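Local atomic coordinates of regulator of polyketide synthase expression (Bifidobacterium adolescentis, PDB entry 3ONQ), a protein that is of unknown function but probably regulates gene expression, binding DNA through a PucR-type C-terminal helix-turn-helix domain. Residues 40-45 with 131-136; 57-62 with 116-121; 123-128 with 144-149. One frame throughout, in Å; residues are numbered along the deposited sequence.

Contact 1: residues 40-45 with 131-136. With SO4 (sulfate ion), chain P.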
loop_
_atom_site.group_PDB
_atom_site.type_symbol
_atom_site.label_atom_id
_atom_site.label_comp_id
_atom_site.label_asym_id
_atom_site.label_seq_id
_atom_site.Cartn_x
_atom_site.Cartn_y
_atom_site.Cartn_z
ATOM N N ARG B 40 -8.137 11.371 -2.408
ATOM C CA ARG B 40 -9.030 12.101 -3.290
ATOM C C ARG B 40 -10.334 11.325 -3.506
ATOM O O ARG B 40 -11.407 11.899 -3.543
ATOM C CB ARG B 40 -8.358 12.370 -4.632
ATOM C CG ARG B 40 -7.106 13.205 -4.549
ATOM C CD ARG B 40 -6.338 13.182 -5.848
ATOM N NE ARG B 40 -5.838 11.852 -6.162
ATOM C CZ ARG B 40 -5.428 11.472 -7.361
ATOM N NH1 ARG B 40 -5.446 12.317 -8.374
ATOM N NH2 ARG B 40 -4.994 10.241 -7.548
ATOM N N VAL B 41 -10.221 10.012 -3.646
ATOM C CA VAL B 41 -11.374 9.138 -3.841
ATOM C C VAL B 41 -12.170 9.052 -2.555
ATOM O O VAL B 41 -13.394 9.038 -2.563
ATOM C CB VAL B 41 -10.928 7.732 -4.306
ATOM C CG1 VAL B 41 -12.122 6.828 -4.503
ATOM C CG2 VAL B 41 -10.122 7.839 -5.576
ATOM N N VAL B 42 -11.469 9.011 -1.427
ATOM C CA VAL B 42 -12.144 9.113 -0.145
ATOM C C VAL B 42 -12.957 10.409 -0.076
ATOM O O VAL B 42 -14.111 10.404 0.369
ATOM C CB VAL B 42 -11.147 9.073 1.020
ATOM C CG1 VAL B 42 -11.879 9.271 2.348
ATOM C CG2 VAL B 42 -10.363 7.766 1.007
ATOM N N SER B 43 -12.365 11.516 -0.530
ATOM C CA SER B 43 -13.076 12.795 -0.547
ATOM C C SER B 43 -14.307 12.760 -1.461
ATOM O O SER B 43 -15.375 13.260 -1.102
ATOM C CB SER B 43 -12.143 13.958 -0.945
ATOM O OG SER B 43 -11.182 14.230 0.068
ATOM N N LEU B 44 -14.164 12.178 -2.646
ATOM C CA LEU B 44 -15.315 12.073 -3.537
ATOM C C LEU B 44 -16.436 11.271 -2.883
ATOM O O LEU B 44 -17.604 11.651 -2.943
ATOM C CB LEU B 44 -14.923 11.432 -4.863
ATOM C CG LEU B 44 -13.988 12.250 -5.752
ATOM C CD1 LEU B 44 -13.725 11.484 -7.027
ATOM C CD2 LEU B 44 -14.583 13.602 -6.063
HETATM N N MSE B 45 -16.086 10.150 -2.263
HETATM C CA MSE B 45 -17.101 9.331 -1.603
HETATM C C MSE B 45 -17.684 10.101 -0.406
HETATM O O MSE B 45 -18.887 10.055 -0.146
HETATM C CB MSE B 45 -16.518 7.988 -1.168
HETATM C CG MSE B 45 -16.091 7.111 -2.347
HETATM SE SE MSE B 45 -17.637 6.473 -3.352
HETATM C CE MSE B 45 -17.943 4.870 -2.273
ATOM N N SER B 131 -15.044 -3.359 3.143
ATOM C CA SER B 131 -15.078 -2.154 3.969
ATOM C C SER B 131 -14.261 -1.000 3.406
ATOM O O SER B 131 -13.159 -1.189 2.866
ATOM C CB SER B 131 -14.623 -2.465 5.399
ATOM O OG SER B 131 -13.300 -2.962 5.396
ATOM N N GLY B 132 -14.814 0.197 3.549
ATOM C CA GLY B 132 -14.136 1.416 3.154
ATOM C C GLY B 132 -13.938 1.546 1.655
ATOM O O GLY B 132 -14.372 0.706 0.863
ATOM N N VAL B 133 -13.273 2.622 1.268
ATOM C CA VAL B 133 -13.032 2.922 -0.136
ATOM C C VAL B 133 -12.239 1.817 -0.841
ATOM O O VAL B 133 -12.562 1.444 -1.961
ATOM C CB VAL B 133 -12.355 4.295 -0.291
ATOM C CG1 VAL B 133 -11.821 4.463 -1.682
ATOM C CG2 VAL B 133 -13.360 5.398 0.022
ATOM N N ALA B 134 -11.222 1.276 -0.182
ATOM C CA ALA B 134 -10.459 0.168 -0.763
ATOM C C ALA B 134 -11.355 -1.058 -1.005
ATOM O O ALA B 134 -11.215 -1.743 -2.013
ATOM C CB ALA B 134 -9.273 -0.200 0.128
ATOM N N GLY B 135 -12.271 -1.330 -0.079
ATOM C CA GLY B 135 -13.206 -2.433 -0.242
ATOM C C GLY B 135 -14.170 -2.176 -1.385
ATOM O O GLY B 135 -14.461 -3.064 -2.179
ATOM N N ALA B 136 -14.665 -0.946 -1.464
ATOM C CA ALA B 136 -15.511 -0.526 -2.570
ATOM C C ALA B 136 -14.822 -0.805 -3.905
ATOM O O ALA B 136 -15.424 -1.372 -4.821
ATOM C CB ALA B 136 -15.852 0.962 -2.436
HETATM S S SO4 P . -12.260 -6.206 3.189
HETATM O O1 SO4 P . -12.589 -7.457 2.498
HETATM O O2 SO4 P . -13.017 -6.126 4.438
HETATM O O3 SO4 P . -10.834 -6.188 3.494
HETATM O O4 SO4 P . -12.598 -5.060 2.351
#

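Contact 2: residues 57-62 with 116-121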
loop_
_atom_site.group_PDB
_atom_site.type_symbol
_atom_site.label_atom_id
_atom_site.label_comp_id
_atom_site.label_asym_id
_atom_site.label_seq_id
_atom_site.Cartn_x
_atom_site.Cartn_y
_atom_site.Cartn_z
ATOM N N PHE B 57 -21.107 -3.620 -0.746
ATOM C CA PHE B 57 -21.010 -4.788 -1.610
ATOM C C PHE B 57 -21.496 -4.357 -2.976
ATOM O O PHE B 57 -22.106 -3.293 -3.116
ATOM C CB PHE B 57 -21.859 -5.956 -1.083
ATOM C CG PHE B 57 -23.323 -5.629 -0.941
ATOM C CD1 PHE B 57 -24.189 -5.774 -2.016
ATOM C CD2 PHE B 57 -23.834 -5.186 0.268
ATOM C CE1 PHE B 57 -25.539 -5.471 -1.887
ATOM C CE2 PHE B 57 -25.182 -4.886 0.405
ATOM C CZ PHE B 57 -26.039 -5.020 -0.677
ATOM N N ALA B 58 -21.236 -5.181 -3.982
ATOM C CA ALA B 58 -21.580 -4.814 -5.342
ATOM C C ALA B 58 -22.415 -5.895 -6.017
ATOM O O ALA B 58 -22.285 -7.085 -5.713
ATOM C CB ALA B 58 -20.303 -4.533 -6.148
ATOM N N ILE B 59 -23.278 -5.464 -6.928
ATOM C CA ILE B 59 -24.059 -6.366 -7.754
ATOM C C ILE B 59 -23.874 -5.888 -9.174
ATOM O O ILE B 59 -23.856 -4.672 -9.421
ATOM C CB ILE B 59 -25.557 -6.290 -7.415
ATOM C CG1 ILE B 59 -25.795 -6.660 -5.956
ATOM C CG2 ILE B 59 -26.353 -7.224 -8.317
ATOM C CD1 ILE B 59 -27.265 -6.518 -5.515
ATOM N N GLY B 60 -23.725 -6.821 -10.112
ATOM C CA GLY B 60 -23.525 -6.446 -11.498
ATOM C C GLY B 60 -24.112 -7.478 -12.440
ATOM O O GLY B 60 -24.181 -8.664 -12.113
ATOM N N GLY B 61 -24.542 -7.015 -13.610
ATOM C CA GLY B 61 -25.066 -7.880 -14.650
ATOM C C GLY B 61 -25.538 -7.011 -15.797
ATOM O O GLY B 61 -25.158 -5.846 -15.889
ATOM N N VAL B 62 -26.366 -7.569 -16.672
ATOM C CA VAL B 62 -26.860 -6.819 -17.820
ATOM C C VAL B 62 -28.305 -6.409 -17.571
ATOM O O VAL B 62 -29.115 -7.240 -17.187
ATOM C CB VAL B 62 -26.790 -7.672 -19.091
ATOM C CG1 VAL B 62 -27.373 -6.913 -20.289
ATOM C CG2 VAL B 62 -25.352 -8.122 -19.357
ATOM N N PRO B 116 -34.960 -8.858 -10.796
ATOM C CA PRO B 116 -35.839 -8.700 -11.960
ATOM C C PRO B 116 -35.359 -7.612 -12.922
ATOM O O PRO B 116 -35.688 -7.664 -14.104
ATOM C CB PRO B 116 -37.181 -8.299 -11.333
ATOM C CG PRO B 116 -37.122 -8.816 -9.945
ATOM C CD PRO B 116 -35.691 -8.671 -9.532
ATOM N N ALA B 117 -34.590 -6.648 -12.428
ATOM C CA ALA B 117 -34.079 -5.587 -13.290
ATOM C C ALA B 117 -32.858 -6.010 -14.111
ATOM O O ALA B 117 -32.289 -5.193 -14.844
ATOM C CB ALA B 117 -33.752 -4.351 -12.471
ATOM N N PHE B 118 -32.445 -7.269 -13.981
ATOM C CA PHE B 118 -31.283 -7.767 -14.727
ATOM C C PHE B 118 -31.711 -8.901 -15.645
ATOM O O PHE B 118 -32.511 -9.754 -15.261
ATOM C CB PHE B 118 -30.162 -8.266 -13.794
ATOM C CG PHE B 118 -29.430 -7.173 -13.076
ATOM C CD1 PHE B 118 -28.366 -6.518 -13.677
ATOM C CD2 PHE B 118 -29.802 -6.800 -11.786
ATOM C CE1 PHE B 118 -27.689 -5.489 -13.008
ATOM C CE2 PHE B 118 -29.138 -5.786 -11.113
ATOM C CZ PHE B 118 -28.071 -5.134 -11.730
ATOM N N SER B 119 -31.169 -8.914 -16.856
ATOM C CA SER B 119 -31.523 -9.937 -17.828
ATOM C C SER B 119 -31.288 -11.343 -17.298
ATOM O O SER B 119 -30.232 -11.644 -16.737
ATOM C CB SER B 119 -30.748 -9.740 -19.130
ATOM O OG SER B 119 -30.849 -10.904 -19.924
ATOM N N GLU B 120 -32.287 -12.200 -17.488
ATOM C CA GLU B 120 -32.203 -13.604 -17.116
ATOM C C GLU B 120 -31.273 -14.361 -18.057
ATOM O O GLU B 120 -30.855 -15.480 -17.758
ATOM C CB GLU B 120 -33.598 -14.249 -17.157
ATOM C CG GLU B 120 -34.607 -13.676 -16.163
ATOM C CD GLU B 120 -34.450 -14.249 -14.760
ATOM O OE1 GLU B 120 -34.148 -15.457 -14.638
ATOM O OE2 GLU B 120 -34.627 -13.489 -13.782
ATOM N N ASP B 121 -30.959 -13.755 -19.198
ATOM C CA ASP B 121 -30.183 -14.433 -20.243
ATOM C C ASP B 121 -28.700 -14.112 -20.135
ATOM O O ASP B 121 -27.900 -14.558 -20.957
ATOM C CB ASP B 121 -30.671 -14.028 -21.640
ATOM C CG ASP B 121 -32.123 -14.402 -21.890
ATOM O OD1 ASP B 121 -32.528 -15.525 -21.520
ATOM O OD2 ASP B 121 -32.857 -13.566 -22.463
HETATM O O HOH W 1 -27.594 -10.180 -15.966
#

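Contact 3: residues 123-128 with 144-149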
loop_
_atom_site.group_PDB
_atom_site.type_symbol
_atom_site.label_atom_id
_atom_site.label_comp_id
_atom_site.label_asym_id
_atom_site.label_seq_id
_atom_site.Cartn_x
_atom_site.Cartn_y
_atom_site.Cartn_z
ATOM N N PRO B 123 -25.244 -13.336 -17.237
ATOM C CA PRO B 123 -24.725 -13.560 -15.889
ATOM C C PRO B 123 -25.014 -12.397 -14.947
ATOM O O PRO B 123 -25.170 -11.249 -15.367
ATOM C CB PRO B 123 -23.218 -13.687 -16.124
ATOM C CG PRO B 123 -23.122 -14.206 -17.523
ATOM C CD PRO B 123 -24.192 -13.463 -18.259
ATOM N N LEU B 124 -25.099 -12.727 -13.666
ATOM C CA LEU B 124 -25.341 -11.782 -12.601
ATOM C C LEU B 124 -24.348 -12.162 -11.508
ATOM O O LEU B 124 -24.180 -13.350 -11.216
ATOM C CB LEU B 124 -26.777 -11.954 -12.102
ATOM C CG LEU B 124 -27.251 -11.185 -10.878
ATOM C CD1 LEU B 124 -27.359 -9.703 -11.199
ATOM C CD2 LEU B 124 -28.588 -11.719 -10.397
ATOM N N TYR B 125 -23.678 -11.175 -10.915
ATOM C CA TYR B 125 -22.701 -11.451 -9.857
ATOM C C TYR B 125 -22.946 -10.622 -8.595
ATOM O O TYR B 125 -23.194 -9.419 -8.676
ATOM C CB TYR B 125 -21.277 -11.206 -10.364
ATOM C CG TYR B 125 -20.211 -11.447 -9.314
ATOM C CD1 TYR B 125 -19.675 -12.708 -9.132
ATOM C CD2 TYR B 125 -19.763 -10.414 -8.481
ATOM C CE1 TYR B 125 -18.701 -12.946 -8.165
ATOM C CE2 TYR B 125 -18.773 -10.646 -7.511
ATOM C CZ TYR B 125 -18.252 -11.920 -7.362
ATOM O OH TYR B 125 -17.288 -12.194 -6.418
ATOM N N LEU B 126 -22.866 -11.276 -7.436
ATOM C CA LEU B 126 -23.030 -10.626 -6.134
ATOM C C LEU B 126 -21.721 -10.715 -5.357
ATOM O O LEU B 126 -21.231 -11.808 -5.124
ATOM C CB LEU B 126 -24.147 -11.319 -5.330
ATOM C CG LEU B 126 -24.342 -10.840 -3.877
ATOM C CD1 LEU B 126 -24.730 -9.362 -3.836
ATOM C CD2 LEU B 126 -25.372 -11.669 -3.097
ATOM N N SER B 127 -21.146 -9.582 -4.957
ATOM C CA SER B 127 -19.840 -9.603 -4.285
ATOM C C SER B 127 -19.969 -9.838 -2.789
ATOM O O SER B 127 -21.030 -9.627 -2.223
ATOM C CB SER B 127 -19.097 -8.281 -4.496
ATOM O OG SER B 127 -19.461 -7.335 -3.504
ATOM N N PRO B 128 -18.871 -10.259 -2.135
ATOM C CA PRO B 128 -18.848 -10.284 -0.671
ATOM C C PRO B 128 -18.924 -8.863 -0.105
ATOM O O PRO B 128 -18.756 -7.880 -0.841
ATOM C CB PRO B 128 -17.472 -10.895 -0.345
ATOM C CG PRO B 128 -17.018 -11.554 -1.612
ATOM C CD PRO B 128 -17.610 -10.750 -2.722
HETATM N N MSE B 144 -16.629 -6.712 -11.813
HETATM C CA MSE B 144 -16.250 -6.541 -13.214
HETATM C C MSE B 144 -15.559 -7.790 -13.794
HETATM O O MSE B 144 -15.963 -8.304 -14.832
HETATM C CB MSE B 144 -15.332 -5.337 -13.391
HETATM C CG MSE B 144 -14.646 -5.282 -14.792
HETATM SE SE MSE B 144 -13.403 -3.779 -14.866
HETATM C CE MSE B 144 -11.974 -4.554 -13.779
ATOM N N PHE B 145 -14.500 -8.253 -13.144
ATOM C CA PHE B 145 -13.768 -9.417 -13.644
ATOM C C PHE B 145 -14.608 -10.706 -13.674
ATOM O O PHE B 145 -14.456 -11.519 -14.588
ATOM C CB PHE B 145 -12.495 -9.654 -12.838
ATOM C CG PHE B 145 -11.343 -8.759 -13.224
ATOM C CD1 PHE B 145 -10.730 -8.889 -14.458
ATOM C CD2 PHE B 145 -10.836 -7.833 -12.321
ATOM C CE1 PHE B 145 -9.645 -8.090 -14.811
ATOM C CE2 PHE B 145 -9.766 -7.031 -12.656
ATOM C CZ PHE B 145 -9.166 -7.153 -13.901
ATOM N N SER B 146 -15.469 -10.897 -12.676
ATOM C CA SER B 146 -16.347 -12.072 -12.638
ATOM C C SER B 146 -17.294 -12.075 -13.827
ATOM O O SER B 146 -17.507 -13.108 -14.451
ATOM C CB SER B 146 -17.159 -12.156 -11.329
ATOM O OG SER B 146 -16.335 -12.504 -10.229
ATOM N N LEU B 147 -17.844 -10.912 -14.151
ATOM C CA LEU B 147 -18.789 -10.822 -15.254
ATOM C C LEU B 147 -18.072 -11.071 -16.575
ATOM O O LEU B 147 -18.614 -11.729 -17.445
ATOM C CB LEU B 147 -19.502 -9.462 -15.264
ATOM C CG LEU B 147 -20.502 -9.232 -14.114
ATOM C CD1 LEU B 147 -20.942 -7.756 -14.027
ATOM C CD2 LEU B 147 -21.738 -10.140 -14.226
ATOM N N GLN B 148 -16.854 -10.551 -16.722
ATOM C CA GLN B 148 -16.054 -10.809 -17.923
ATOM C C GLN B 148 -15.620 -12.284 -18.027
ATOM O O GLN B 148 -15.417 -12.804 -19.115
ATOM C CB GLN B 148 -14.820 -9.900 -17.958
ATOM C CG GLN B 148 -15.145 -8.420 -18.140
ATOM C CD GLN B 148 -13.909 -7.563 -18.345
ATOM O OE1 GLN B 148 -12.917 -7.698 -17.623
ATOM N NE2 GLN B 148 -13.960 -6.674 -19.342
ATOM N N ALA B 149 -15.475 -12.941 -16.886
ATOM C CA ALA B 149 -15.026 -14.331 -16.823
ATOM C C ALA B 149 -16.175 -15.333 -17.044
ATOM O O ALA B 149 -15.966 -16.439 -17.542
ATOM C CB ALA B 149 -14.347 -14.587 -15.462
#

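Contact 1: residues 40-45 with 131-136
Helix 39-48 and the first turn of helix 132-149 meet almost perpendicularly around Val42 and Val133: the axes of the short segments cross at 91° with a closest approach of 10.2 Å. At such an angle two helices touch at one spot, and here a single side chain, Val133, fills most of it. Its two methyl groups divide the work. Val133 CG1 meets Val41 CG1 at 3.7 Å, the two side chains crossing obliquely. Val133 CG2, anti to the carbonyl carbon, lies against both CA and CG2 of Val42, each 3.9 Å away, and against CG of Met45 at 4.0 Å. The contact joins a helix of the N-terminal helical part of the chain to the helix that directly follows sheet strand 124-131. Short beta-branched valines suit this place, being compact and stiff, whereas the flexible selenomethionine Met45 bends at chi2 and chi3 and brings CE to within 4.4 Å of CB of Ala136. Leu32 of helix 21-33 also packs on Val41 and Val133, and Phe54 on Met45. Gly132 has a positive phi of 67°, a backbone shape that glycine adopts more readily than a residue with a side chain. Just before it, Ser131 N donates a nearly straight hydrogen bond of 3.1 Å to O4 of a sulfate ion, probably from the crystallisation liquor, which Arg130 also binds.

Contact 2: residues 57-62 with 116-121
Gly61 has no side chain, and the ring of Phe118 packs against the side of Gly61 from which one would project: ring atom CE1 is 3.5 Å from Gly61 N and CD1 approaches the Gly61 carbonyl carbon almost as closely. A CB on this residue would point at the ring and crowd CD1, which is consistent with glycine at the end of strand 55-61. The strand belongs to the mixed sheet of an alpha-beta-alpha sandwich, and the loop 116-121, between helix 107-114 and strand 124-131, folds back over its end. Phe118 is the apolar residue by which the loop packs on the strand. Its CG is anti to the carbonyl carbon (chi1 -72°), and the ring beyond extends to Ile59, whose CG2 is 4.2 Å from Phe118 CE2. Leu124, Leu95 and Ile74 also pack on this aromatic residue, placing it between the sheet and helix 67-80.

One carbonyl fastens the two backbones. Val62 O accepts a hydrogen bond of 2.7 Å from Ser119 N, with the donor nearly along the C=O axis, and the same oxygen receives a CA-H...O contact from Phe118 CA at 3.3 Å. It also lies at the edge of the Phe118 ring, near its plane. A water extends the junction, accepting from Val62 N and lying within hydrogen-bonding distance of Ser119 O, which Arg158 NH1 binds as well. Serine suits the position after Phe118 because its hydroxyl can close an ST turn: Ser119 OG accepts from Asp121 N at 2.9 Å.

Contact 3: residues 123-128 with 144-149
Ser146 lies over one face of the Tyr125 ring, its CB 3.7 Å from the ring centroid and 23° off the normal in a CH-pi contact. Its OG sits above the same ring, offset toward the rim, 3.2 Å from Tyr125 CE1. This packing joins the first strand and the helix of a beta-alpha-beta unit, strand 124-131, helix 132-149 and strand 160-161, with the helix segment running back at 148° to strand 124-126. A small serine suits the place because it lets the helix come close to the flat ring. Beside it Leu147 reaches in with one branch: Leu147 CD2 is 4.0 Å from Tyr125 CB and 4.3 Å from Pro123 CB.

The groups are held from farther out. The side chain of Tyr125 leaves the strand toward the helix, with CG anti to the backbone N (chi1 179°), and its OH is hydrogen-bonded to Ala162 O just beyond the unit's second strand. An alanine at Tyr125 would probably open a gap beneath Ser146 and leave Ala162 O without this hydroxyl partner. Ser146 OG, although it rests on the ring, has its hydrogen bond to Glu142 O one turn back in its own helix, so this buried hydroxyl is satisfied, and Arg169 of helix 166-172 packs on the same residue. Where the strand segment begins, the same leucine branch also meets the backbone, Leu147 CD2 lying 3.8 Å from Pro123 O.

Overall arrangement
Contacts 2 and 3 are neighbours, with centres about 9 Å apart, because strands 55-61 and 124-131 lie side by side in the mixed sheet; a probable hydrogen bond from Tyr125 N to Gly60 O ties them directly. Contact 1 stands farther off, its centre about 23 Å from that of contact 2 and 20 Å from that of contact 3. Helix 132-149 links it to contact 3, entering contact 1 with its first turn and contact 3 with its last residues. Along the chain, contact 2 is nested within the loop closed by contact 1 and precedes contact 3, while contacts 1 and 3 cross. The contacts thus join the N-terminal helices to the sheet; none of them uses the helix-turn-helix residues near the C-terminus.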